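Local coordinates for aminopeptidase N family protein (Idiomarina loihiensis L2TR, PDB 4FGM) that probably acts as a zinc-dependent aminopeptidase of the M61 family, removing residues from the N-terminus of peptides, at residues 123-128 / 161-166. Residues are numbered along the deposited sequence; the frame is centred on the assembly and turned at random.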
loop_
_atom_site.group_PDB
_atom_site.type_symbol
_atom_site.label_atom_id
_atom_site.label_comp_id
_atom_site.label_asym_id
_atom_site.label_seq_id
_atom_site.Cartn_x
_atom_site.Cartn_y
_atom_site.Cartn_z
ATOM N N CYS A 123 -12.398 -23.792 7.355
ATOM C CA CYS A 123 -12.962 -23.569 6.035
ATOM C C CYS A 123 -12.164 -24.323 4.989
ATOM O O CYS A 123 -10.947 -24.182 4.901
ATOM C CB CYS A 123 -12.957 -22.080 5.695
ATOM S SG CYS A 123 -14.085 -21.083 6.689
ATOM N N GLU A 124 -12.851 -25.145 4.211
ATOM C CA GLU A 124 -12.193 -25.893 3.159
ATOM C C GLU A 124 -12.541 -25.216 1.849
ATOM O O GLU A 124 -13.661 -24.735 1.666
ATOM C CB GLU A 124 -12.661 -27.346 3.162
ATOM C CG GLU A 124 -11.730 -28.261 3.927
ATOM C CD GLU A 124 -12.257 -29.680 4.066
ATOM O OE1 GLU A 124 -12.911 -30.177 3.122
ATOM O OE2 GLU A 124 -11.998 -30.298 5.120
ATOM N N LEU A 125 -11.576 -25.159 0.945
ATOM C CA LEU A 125 -11.799 -24.520 -0.340
ATOM C C LEU A 125 -11.341 -25.448 -1.453
ATOM O O LEU A 125 -10.189 -25.867 -1.494
ATOM C CB LEU A 125 -11.044 -23.178 -0.400
ATOM C CG LEU A 125 -11.290 -22.240 -1.587
ATOM C CD1 LEU A 125 -10.852 -20.830 -1.232
ATOM C CD2 LEU A 125 -10.533 -22.731 -2.797
ATOM N N HIS A 126 -12.259 -25.772 -2.351
ATOM C CA HIS A 126 -11.958 -26.650 -3.468
ATOM C C HIS A 126 -11.936 -25.802 -4.738
ATOM O O HIS A 126 -12.986 -25.356 -5.200
ATOM C CB HIS A 126 -13.037 -27.731 -3.570
ATOM C CG HIS A 126 -13.418 -28.329 -2.248
ATOM N ND1 HIS A 126 -12.691 -29.332 -1.641
ATOM C CD2 HIS A 126 -14.432 -28.034 -1.395
ATOM C CE1 HIS A 126 -13.239 -29.629 -0.476
ATOM N NE2 HIS A 126 -14.296 -28.855 -0.302
ATOM N N LEU A 127 -10.744 -25.570 -5.285
ATOM C CA LEU A 127 -10.596 -24.778 -6.505
ATOM C C LEU A 127 -10.587 -25.692 -7.725
ATOM O O LEU A 127 -9.638 -26.452 -7.931
ATOM C CB LEU A 127 -9.288 -23.979 -6.480
ATOM C CG LEU A 127 -9.265 -22.534 -6.996
ATOM C CD1 LEU A 127 -7.933 -22.292 -7.669
ATOM C CD2 LEU A 127 -10.382 -22.271 -7.967
ATOM N N HIS A 128 -11.637 -25.597 -8.536
ATOM C CA HIS A 128 -11.770 -26.409 -9.742
ATOM C C HIS A 128 -11.191 -25.665 -10.942
ATOM O O HIS A 128 -11.329 -24.440 -11.056
ATOM C CB HIS A 128 -13.250 -26.733 -9.986
ATOM C CG HIS A 128 -13.902 -27.443 -8.839
ATOM N ND1 HIS A 128 -13.836 -28.811 -8.674
ATOM C CD2 HIS A 128 -14.570 -26.968 -7.761
ATOM C CE1 HIS A 128 -14.430 -29.146 -7.544
ATOM N NE2 HIS A 128 -14.885 -28.046 -6.969
ATOM N N ASP A 161 -11.490 -16.111 9.170
ATOM C CA ASP A 161 -10.496 -15.046 9.204
ATOM C C ASP A 161 -9.249 -15.428 8.423
ATOM O O ASP A 161 -8.655 -14.600 7.730
ATOM C CB ASP A 161 -10.096 -14.726 10.641
ATOM C CG ASP A 161 -9.075 -13.609 10.718
ATOM O OD1 ASP A 161 -9.447 -12.439 10.492
ATOM O OD2 ASP A 161 -7.895 -13.908 10.988
ATOM N N ALA A 162 -8.849 -16.687 8.544
ATOM C CA ALA A 162 -7.671 -17.161 7.836
ATOM C C ALA A 162 -8.014 -17.302 6.358
ATOM O O ALA A 162 -7.230 -16.921 5.489
ATOM C CB ALA A 162 -7.216 -18.495 8.404
ATOM N N LEU A 163 -9.198 -17.834 6.079
ATOM C CA LEU A 163 -9.644 -18.028 4.706
ATOM C C LEU A 163 -9.523 -16.764 3.859
ATOM O O LEU A 163 -9.014 -16.796 2.736
ATOM C CB LEU A 163 -11.103 -18.485 4.685
ATOM C CG LEU A 163 -11.735 -18.619 3.294
ATOM C CD1 LEU A 163 -11.161 -19.844 2.589
ATOM C CD2 LEU A 163 -13.246 -18.754 3.427
ATOM N N ILE A 164 -10.000 -15.646 4.396
ATOM C CA ILE A 164 -9.962 -14.397 3.652
ATOM C C ILE A 164 -8.607 -13.699 3.677
ATOM O O ILE A 164 -8.481 -12.545 3.262
ATOM C CB ILE A 164 -11.065 -13.439 4.134
ATOM C CG1 ILE A 164 -10.854 -13.075 5.602
ATOM C CG2 ILE A 164 -12.423 -14.104 3.953
ATOM C CD1 ILE A 164 -11.828 -12.033 6.102
ATOM N N ASP A 165 -7.585 -14.401 4.152
ATOM C CA ASP A 165 -6.256 -13.821 4.181
ATOM C C ASP A 165 -5.302 -14.580 3.259
ATOM O O ASP A 165 -4.083 -14.454 3.361
ATOM C CB ASP A 165 -5.694 -13.797 5.601
ATOM C CG ASP A 165 -4.508 -12.861 5.727
ATOM O OD1 ASP A 165 -4.596 -11.745 5.157
ATOM O OD2 ASP A 165 -3.505 -13.229 6.385
ATOM N N TYR A 166 -5.863 -15.386 2.365
ATOM C CA TYR A 166 -5.047 -16.124 1.408
ATOM C C TYR A 166 -5.537 -15.798 0.006
ATOM O O TYR A 166 -6.510 -16.379 -0.460
ATOM C CB TYR A 166 -5.151 -17.650 1.617
ATOM C CG TYR A 166 -4.632 -18.166 2.936
ATOM C CD1 TYR A 166 -5.499 -18.722 3.873
ATOM C CD2 TYR A 166 -3.271 -18.114 3.241
ATOM C CE1 TYR A 166 -5.028 -19.215 5.087
ATOM C CE2 TYR A 166 -2.782 -18.604 4.447
ATOM C CZ TYR A 166 -3.666 -19.155 5.371
ATOM O OH TYR A 166 -3.193 -19.650 6.571
#
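L163, the last residue of the short helix 160-163, reaches onto one face of strand 123-127, where it meets C123 and L125. These two residues lie two apart on the strand, and both direct their CB toward the helix. L163 splits its two methyl branches between them. CD2 of L163 lies 4.0 Å from CB of C123. SG of C123 comes almost as near to the same methyl, CD2 of L163, at 4.1 Å. The CB atoms of C123 and L163 are 4.2 Å apart, so the two side chains are also close at their bases. The other branch goes to L125. Here methyl meets methyl, CD1 of L163 to CD1 of L125 at 4.0 Å, and the two leucine side chains cross at about a right angle. In L163, CG stands anti to the backbone N (chi1 175°), which carries the fork out from the helix toward the strand. The contact is purely apolar and small, and all three touching residues are buried. The helix stops just beyond it. I164 leaves helical geometry, and a type I beta turn runs from L163 to Y166. N of D165 donates a hydrogen bond to O of A162 at 2.9 Å. ND2 of N108 hydrogen-bonds to the carbonyl O of L163, and D161 and D165 form salt bridges with R240. The contact lies within the M61 N-terminal domain, away from the zinc site, and packs helix 160-163 against the beta structure. Strand 123-127 runs parallel to strand 2-10 and antiparallel to strand 153-157. Y4 of the first and A157 of the second also touch L163, while N108 of helix 108-111 packs against L125.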